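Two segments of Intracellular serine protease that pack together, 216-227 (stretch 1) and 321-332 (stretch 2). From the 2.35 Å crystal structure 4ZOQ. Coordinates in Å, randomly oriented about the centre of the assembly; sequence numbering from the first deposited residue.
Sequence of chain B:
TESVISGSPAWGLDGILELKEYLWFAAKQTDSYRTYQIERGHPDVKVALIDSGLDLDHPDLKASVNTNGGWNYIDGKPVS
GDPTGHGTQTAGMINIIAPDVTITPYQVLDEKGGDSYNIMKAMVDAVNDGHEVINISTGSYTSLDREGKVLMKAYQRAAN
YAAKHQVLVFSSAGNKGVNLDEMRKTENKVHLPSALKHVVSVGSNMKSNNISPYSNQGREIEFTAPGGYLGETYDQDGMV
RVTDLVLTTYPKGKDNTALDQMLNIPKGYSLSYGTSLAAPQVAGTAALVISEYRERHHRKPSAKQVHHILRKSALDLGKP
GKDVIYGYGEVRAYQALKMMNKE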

ATOM      1  N   ASN B 216       8.031   7.940   9.545  1.00 27.51           N
ATOM      2  CA  ASN B 216       9.379   7.401   9.431  1.00 30.70           C
ATOM      3  C   ASN B 216      10.169   8.154   8.370  1.00 30.50           C
ATOM      4  O   ASN B 216       9.621   8.536   7.330  1.00 29.10           O
ATOM      5  CB  ASN B 216       9.354   5.887   9.087  1.00 28.10           C
ATOM      6  CG  ASN B 216       9.017   5.008  10.289  1.00 28.29           C
ATOM      7  OD1 ASN B 216       9.101   5.436  11.443  1.00 31.49           O
ATOM      8  ND2 ASN B 216       8.649   3.775  10.020  1.00 29.63           N
ATOM      9  N   GLN B 217      11.460   8.333   8.637  1.00 31.29           N
ATOM     10  CA  GLN B 217      12.358   9.099   7.787  1.00 30.72           C
ATOM     11  C   GLN B 217      13.512   8.208   7.401  1.00 31.39           C
ATOM     12  O   GLN B 217      13.772   7.224   8.078  1.00 31.32           O
ATOM     13  CB  GLN B 217      12.858  10.350   8.538  1.00 29.92           C
ATOM     14  CG  GLN B 217      11.708  11.220   9.034  1.00 32.48           C
ATOM     15  CD  GLN B 217      12.146  12.496   9.761  1.00 33.41           C
ATOM     16  OE1 GLN B 217      13.327  12.814   9.832  1.00 35.87           O
ATOM     17  NE2 GLN B 217      11.172  13.254  10.262  1.00 30.21           N
ATOM     18  N   GLY B 218      14.244   8.587   6.359  1.00 32.99           N
ATOM     19  CA  GLY B 218      15.387   7.812   5.906  1.00 33.43           C
ATOM     20  C   GLY B 218      15.643   7.986   4.426  1.00 31.64           C
ATOM     21  O   GLY B 218      14.831   8.577   3.723  1.00 32.55           O
ATOM     22  N   ARG B 219      16.766   7.451   3.949  1.00 31.46           N
ATOM     23  CA  ARG B 219      17.138   7.578   2.555  1.00 35.11           C
ATOM     24  C   ARG B 219      16.144   6.877   1.636  1.00 33.59           C
ATOM     25  O   ARG B 219      16.090   7.190   0.457  1.00 32.67           O
ATOM     26  CB  ARG B 219      18.550   7.032   2.330  1.00 37.92           C
ATOM     27  CG  ARG B 219      19.600   7.774   3.141  1.00 42.96           C
ATOM     28  CD  ARG B 219      21.022   7.318   2.848  1.00 43.02           C
ATOM     29  NE  ARG B 219      21.837   7.502   4.038  1.00 43.21           N
ATOM     30  CZ  ARG B 219      22.016   6.590   4.979  1.00 46.53           C
ATOM     31  NH1 ARG B 219      21.535   5.367   4.830  1.00 45.17           N
ATOM     32  NH2 ARG B 219      22.749   6.880   6.039  1.00 60.24           N
ATOM     33  N   GLU B 220      15.401   5.909   2.182  1.00 32.90           N
ATOM     34  CA  GLU B 220      14.410   5.148   1.418  1.00 36.12           C
ATOM     35  C   GLU B 220      13.163   5.953   1.075  1.00 34.39           C
ATOM     36  O   GLU B 220      12.500   5.617   0.106  1.00 33.58           O
ATOM     37  CB  GLU B 220      13.981   3.876   2.167  1.00 30.72           C
ATOM     38  CG  GLU B 220      13.035   4.118   3.326  1.00 34.15           C
ATOM     39  CD  GLU B 220      12.493   2.824   3.931  1.00 39.00           C
ATOM     40  OE1 GLU B 220      13.323   1.977   4.358  1.00 37.30           O
ATOM     41  OE2 GLU B 220      11.243   2.654   3.982  1.00 33.29           O
ATOM     42  N   ILE B 221      12.851   6.996   1.852  1.00 33.83           N
ATOM     43  CA  ILE B 221      11.666   7.811   1.591  1.00 31.59           C
ATOM     44  C   ILE B 221      11.792   8.445   0.207  1.00 36.36           C
ATOM     45  O   ILE B 221      12.814   9.086  -0.080  1.00 33.51           O
ATOM     46  CB  ILE B 221      11.495   8.945   2.574  1.00 29.38           C
ATOM     47  CG1 ILE B 221      11.581   8.486   4.030  1.00 30.33           C
ATOM     48  CG2 ILE B 221      10.182   9.698   2.268  1.00 30.17           C
ATOM     49  CD1 ILE B 221      10.483   7.614   4.489  1.00 30.64           C
ATOM     50  N   GLU B 222      10.792   8.256  -0.652  1.00 29.70           N
ATOM     51  CA  GLU B 222      10.847   8.833  -1.989  1.00 33.14           C
ATOM     52  C   GLU B 222       9.884   9.965  -2.179  1.00 32.92           C
ATOM     53  O   GLU B 222      10.168  10.915  -2.922  1.00 30.89           O
ATOM     54  CB  GLU B 222      10.561   7.797  -3.074  1.00 33.23           C
ATOM     55  CG  GLU B 222      11.701   6.865  -3.281  1.00 37.63           C
ATOM     56  CD  GLU B 222      11.638   6.195  -4.612  1.00 44.14           C
ATOM     57  OE1 GLU B 222      11.527   6.934  -5.614  1.00 51.79           O
ATOM     58  OE2 GLU B 222      11.662   4.945  -4.651  1.00 45.90           O
ATOM     59  N   PHE B 223       8.725   9.835  -1.543  1.00 29.17           N
ATOM     60  CA  PHE B 223       7.704  10.846  -1.643  1.00 28.69           C
ATOM     61  C   PHE B 223       6.980  10.998  -0.325  1.00 27.93           C
ATOM     62  O   PHE B 223       7.070  10.179   0.577  1.00 25.28           O
ATOM     63  CB  PHE B 223       6.669  10.528  -2.703  1.00 25.96           C
ATOM     64  CG  PHE B 223       7.204  10.429  -4.081  1.00 32.00           C
ATOM     65  CD1 PHE B 223       7.545  11.571  -4.791  1.00 30.43           C
ATOM     66  CD2 PHE B 223       7.303   9.182  -4.705  1.00 28.81           C
ATOM     67  CE1 PHE B 223       8.008  11.477  -6.074  1.00 34.04           C
ATOM     68  CE2 PHE B 223       7.761   9.080  -5.989  1.00 32.13           C
ATOM     69  CZ  PHE B 223       8.123  10.228  -6.687  1.00 33.55           C
ATOM     70  N   THR B 224       6.197  12.050  -0.293  1.00 27.27           N
ATOM     71  CA  THR B 224       5.365  12.381   0.816  1.00 27.41           C
ATOM     72  C   THR B 224       3.951  12.696   0.306  1.00 28.58           C
ATOM     73  O   THR B 224       3.760  13.023  -0.878  1.00 27.12           O
ATOM     74  CB  THR B 224       6.079  13.544   1.568  1.00 30.81           C
ATOM     75  OG1 THR B 224       6.686  13.041   2.769  1.00 32.78           O
ATOM     76  CG2 THR B 224       5.209  14.651   1.856  1.00 26.49           C
ATOM     77  N   ALA B 225       2.947  12.523   1.162  1.00 27.83           N
ATOM     78  CA  ALA B 225       1.593  12.953   0.816  1.00 27.53           C
ATOM     79  C   ALA B 225       0.851  13.374   2.096  1.00 25.68           C
ATOM     80  O   ALA B 225       1.235  12.973   3.200  1.00 24.04           O
ATOM     81  CB  ALA B 225       0.839  11.855   0.068  1.00 25.78           C
ATOM     82  N   PRO B 226      -0.179  14.226   1.952  1.00 27.95           N
ATOM     83  CA  PRO B 226      -0.846  14.702   3.174  1.00 28.25           C
ATOM     84  C   PRO B 226      -1.665  13.634   3.924  1.00 25.66           C
ATOM     85  O   PRO B 226      -2.801  13.322   3.569  1.00 26.14           O
ATOM     86  CB  PRO B 226      -1.755  15.829   2.651  1.00 26.90           C
ATOM     87  CG  PRO B 226      -1.901  15.596   1.183  1.00 26.79           C
ATOM     88  CD  PRO B 226      -0.615  14.968   0.750  1.00 27.91           C
ATOM     89  N   GLY B 227      -1.059  13.076   4.962  1.00 26.67           N
ATOM     90  CA  GLY B 227      -1.716  12.109   5.822  1.00 24.02           C
ATOM     91  C   GLY B 227      -2.103  12.667   7.196  1.00 25.45           C
ATOM     92  O   GLY B 227      -2.598  11.921   8.033  1.00 28.25           O
ATOM     93  N   GLY B 321      16.329  19.351  -2.531  1.00 40.97           N
ATOM     94  CA  GLY B 321      16.721  18.123  -3.182  1.00 38.94           C
ATOM     95  C   GLY B 321      16.053  16.948  -2.527  1.00 37.56           C
ATOM     96  O   GLY B 321      15.156  17.104  -1.700  1.00 40.92           O
ATOM     97  N   LYS B 322      16.570  15.767  -2.807  1.00 39.96           N
ATOM     98  CA  LYS B 322      16.025  14.574  -2.220  1.00 37.43           C
ATOM     99  C   LYS B 322      16.593  14.449  -0.817  1.00 38.10           C
ATOM    100  O   LYS B 322      17.791  14.319  -0.638  1.00 40.35           O
ATOM    101  CB  LYS B 322      16.345  13.351  -3.066  1.00 35.98           C
ATOM    102  CG  LYS B 322      15.676  12.093  -2.576  1.00 38.02           C
ATOM    103  CD  LYS B 322      16.063  10.890  -3.424  1.00 39.98           C
ATOM    104  CE  LYS B 322      15.257   9.667  -3.019  1.00 40.50           C
ATOM    105  NZ  LYS B 322      15.420   9.328  -1.569  1.00 38.25           N
ATOM    106  N   ASP B 323      15.743  14.659   0.172  1.00 31.88           N
ATOM    107  CA  ASP B 323      16.166  14.565   1.550  1.00 35.66           C
ATOM    108  C   ASP B 323      15.577  13.375   2.289  1.00 36.48           C
ATOM    109  O   ASP B 323      14.686  12.679   1.809  1.00 36.50           O
ATOM    110  CB  ASP B 323      15.860  15.846   2.326  1.00 39.58           C
ATOM    111  CG  ASP B 323      14.426  16.254   2.232  1.00 37.14           C
ATOM    112  OD1 ASP B 323      13.999  16.674   1.147  1.00 46.41           O
ATOM    113  OD2 ASP B 323      13.716  16.051   3.238  1.00 38.41           O
ATOM    114  N   VAL B 324      16.128  13.149   3.466  1.00 33.96           N
ATOM    115  CA  VAL B 324      15.778  12.047   4.347  1.00 32.69           C
ATOM    116  C   VAL B 324      14.370  12.202   4.981  1.00 33.78           C
ATOM    117  O   VAL B 324      13.767  11.220   5.416  1.00 34.24           O
ATOM    118  CB  VAL B 324      16.898  11.939   5.446  1.00 33.87           C
ATOM    119  CG1 VAL B 324      16.400  11.410   6.761  1.00 37.54           C
ATOM    120  CG2 VAL B 324      18.087  11.143   4.923  1.00 32.10           C
ATOM    121  N   ILE B 325      13.800  13.402   4.947  1.00 31.55           N
ATOM    122  CA  ILE B 325      12.475  13.616   5.537  1.00 32.75           C
ATOM    123  C   ILE B 325      11.310  13.458   4.526  1.00 29.08           C
ATOM    124  O   ILE B 325      10.372  12.705   4.754  1.00 28.97           O
ATOM    125  CB  ILE B 325      12.411  15.007   6.179  1.00 32.42           C
ATOM    126  CG1 ILE B 325      13.465  15.118   7.289  1.00 32.06           C
ATOM    127  CG2 ILE B 325      11.023  15.299   6.731  1.00 29.63           C
ATOM    128  CD1 ILE B 325      13.600  16.552   7.862  1.00 30.35           C
ATOM    129  N   TYR B 326      11.431  14.125   3.389  1.00 28.42           N
ATOM    130  CA  TYR B 326      10.386  14.200   2.385  1.00 31.75           C
ATOM    131  C   TYR B 326      10.682  13.408   1.126  1.00 29.75           C
ATOM    132  O   TYR B 326       9.858  13.387   0.234  1.00 31.16           O
ATOM    133  CB  TYR B 326      10.164  15.660   1.951  1.00 31.39           C
ATOM    134  CG  TYR B 326       9.797  16.560   3.076  1.00 31.43           C
ATOM    135  CD1 TYR B 326       8.477  16.688   3.490  1.00 28.23           C
ATOM    136  CD2 TYR B 326      10.784  17.277   3.753  1.00 33.35           C
ATOM    137  CE1 TYR B 326       8.158  17.507   4.523  1.00 31.74           C
ATOM    138  CE2 TYR B 326      10.474  18.095   4.786  1.00 31.15           C
ATOM    139  CZ  TYR B 326       9.167  18.208   5.171  1.00 32.13           C
ATOM    140  OH  TYR B 326       8.859  19.021   6.222  1.00 35.50           O
ATOM    141  N   GLY B 327      11.871  12.824   0.999  1.00 33.05           N
ATOM    142  CA  GLY B 327      12.249  12.224  -0.278  1.00 30.39           C
ATOM    143  C   GLY B 327      12.298  13.294  -1.372  1.00 32.37           C
ATOM    144  O   GLY B 327      12.730  14.422  -1.125  1.00 34.88           O
ATOM    145  N   TYR B 328      11.797  12.987  -2.560  1.00 32.49           N
ATOM    146  CA  TYR B 328      11.736  13.984  -3.636  1.00 31.74           C
ATOM    147  C   TYR B 328      10.730  15.072  -3.310  1.00 32.78           C
ATOM    148  O   TYR B 328      10.681  16.080  -3.998  1.00 33.90           O
ATOM    149  CB  TYR B 328      11.352  13.347  -4.972  1.00 29.11           C
ATOM    150  CG  TYR B 328      12.379  12.398  -5.519  1.00 35.99           C
ATOM    151  CD1 TYR B 328      13.607  12.869  -5.979  1.00 38.36           C
ATOM    152  CD2 TYR B 328      12.143  11.032  -5.562  1.00 34.72           C
ATOM    153  CE1 TYR B 328      14.562  12.013  -6.476  1.00 38.07           C
ATOM    154  CE2 TYR B 328      13.105  10.155  -6.056  1.00 39.36           C
ATOM    155  CZ  TYR B 328      14.313  10.655  -6.509  1.00 41.24           C
ATOM    156  OH  TYR B 328      15.278   9.806  -7.003  1.00 53.85           O
ATOM    157  N   GLY B 329       9.879  14.841  -2.310  1.00 30.31           N
ATOM    158  CA  GLY B 329       8.929  15.858  -1.878  1.00 29.41           C
ATOM    159  C   GLY B 329       7.469  15.420  -1.890  1.00 33.31           C
ATOM    160  O   GLY B 329       7.134  14.218  -2.039  1.00 34.66           O
ATOM    161  N   GLU B 330       6.581  16.396  -1.751  1.00 29.18           N
ATOM    162  CA  GLU B 330       5.156  16.113  -1.694  1.00 30.11           C
ATOM    163  C   GLU B 330       4.532  15.982  -3.063  1.00 30.67           C
ATOM    164  O   GLU B 330       4.667  16.879  -3.915  1.00 29.82           O
ATOM    165  CB  GLU B 330       4.427  17.201  -0.937  1.00 31.25           C
ATOM    166  CG  GLU B 330       2.937  16.940  -0.766  1.00 29.93           C
ATOM    167  CD  GLU B 330       2.312  18.026   0.075  1.00 36.91           C
ATOM    168  OE1 GLU B 330       3.097  18.798   0.653  1.00 40.67           O
ATOM    169  OE2 GLU B 330       1.075  18.093   0.209  1.00 36.75           O
ATOM    170  N   VAL B 331       3.921  14.824  -3.287  1.00 28.37           N
ATOM    171  CA  VAL B 331       3.161  14.559  -4.495  1.00 30.55           C
ATOM    172  C   VAL B 331       1.895  15.414  -4.587  1.00 29.28           C
ATOM    173  O   VAL B 331       1.162  15.544  -3.627  1.00 28.92           O
ATOM    174  CB  VAL B 331       2.770  13.053  -4.592  1.00 31.05           C
ATOM    175  CG1 VAL B 331       1.711  12.823  -5.688  1.00 27.21           C
ATOM    176  CG2 VAL B 331       4.009  12.225  -4.851  1.00 30.13           C
ATOM    177  N   ARG B 332       1.649  15.990  -5.752  1.00 30.33           N
ATOM    178  CA  ARG B 332       0.420  16.746  -6.008  1.00 34.47           C
ATOM    179  C   ARG B 332      -0.134  16.309  -7.344  1.00 33.77           C
ATOM    180  O   ARG B 332       0.476  16.566  -8.394  1.00 33.71           O
ATOM    181  CB  ARG B 332       0.664  18.255  -5.985  1.00 39.62           C
ATOM    182  CG  ARG B 332       1.072  18.803  -4.604  1.00 44.41           C
ATOM    183  CD  ARG B 332       1.519  20.257  -4.755  1.00 52.37           C
ATOM    184  NE  ARG B 332       2.676  20.312  -5.656  1.00 42.87           N
ATOM    185  CZ  ARG B 332       3.315  21.426  -6.011  1.00 46.67           C
ATOM    186  NH1 ARG B 332       2.891  22.603  -5.545  1.00 45.27           N
ATOM    187  NH2 ARG B 332       4.369  21.357  -6.841  1.00 40.33           N
TER
HETATM  188  O   HOH W   1       8.409  10.597   6.168  1.00 31.86           O
HETATM  189  O   HOH W   2      15.047   9.963   1.379  1.00 33.18           O

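Stretch 1 turns through a type I beta turn, Gly218 to Ile221, closed by Ile221 N to Gly218 O at 3.1 Å, and then extends as a strand to Pro226. Stretch 2 has no regular helix or strand, yet its backbone follows this path closely enough to make four main-chain hydrogen bonds with it. Gly218 N donates to Val324 O at 2.8 Å. Further along, Tyr328 N donates to Glu222 O (2.7 Å), and Thr224 N to Gly329 O (2.9 Å). Val331 N completes the set by donating to Thr224 O at 3.0 Å. Thr224 thus uses both its amide and its carbonyl to clasp residues flanking Glu330, forming a single beta bridge with a CA-CA distance of 4.5 Å. CA-H...O contacts supplement it, from Phe223 CA to Gly329 O (3.4 Å) and from Glu330 CA to Thr224 O (3.5 Å).

The approach is tightest at the type II' turn from Tyr326 to Gly329. Gly327 CA lies 3.2 Å from Ile221 O, and a CB there would clash with Ile221 O and with the Glu222 and Phe223 backbone; its positive phi also favours glycine. Gly218 and Gly329 adopt backbone angles that themselves call for glycine. Asp323 braces the approach to the turn, its OD2 accepting from Tyr326 N at 3.0 Å and Ile325 N at 3.2 Å.

The extended side chain of Lys322 brings its ammonium group to the first turn, where NZ donates to Ile221 O at 3.0 Å and, weakly, to Arg219 O, also at 3.0 Å. Such a long, flexible residue can reach carbonyls that its own backbone does not approach. Water 2 lies beside this group, between Gly218 O and Asp323 O; farther off, water 1 links Asn216 O to Ile325 O.

The two stretches bury 833 Å² between them, both sides summed, and side chains supply much of the remaining contact, some of it against backbone carbonyls and some against other side chains. Ile221 points toward stretch 2, its CG2 3.9 Å from Ile325 O, while Gln217 lays its aliphatic CB 3.4 Å from Val324 O. Phe223 CB points away overall, but the ring still packs against stretch 2: Tyr328 CD2 lies over one face, and Val331 CG2 is 3.6 Å from Phe223 CD1. The Phe223 and Tyr328 rings meet obliquely, with centroids 5.8 Å apart. Branched Val331, directed toward the strand, suits this buried pocket. Thr224 CG2 packs 3.9 Å from Glu330 CB, whereas its buried OG1 finds no polar partner.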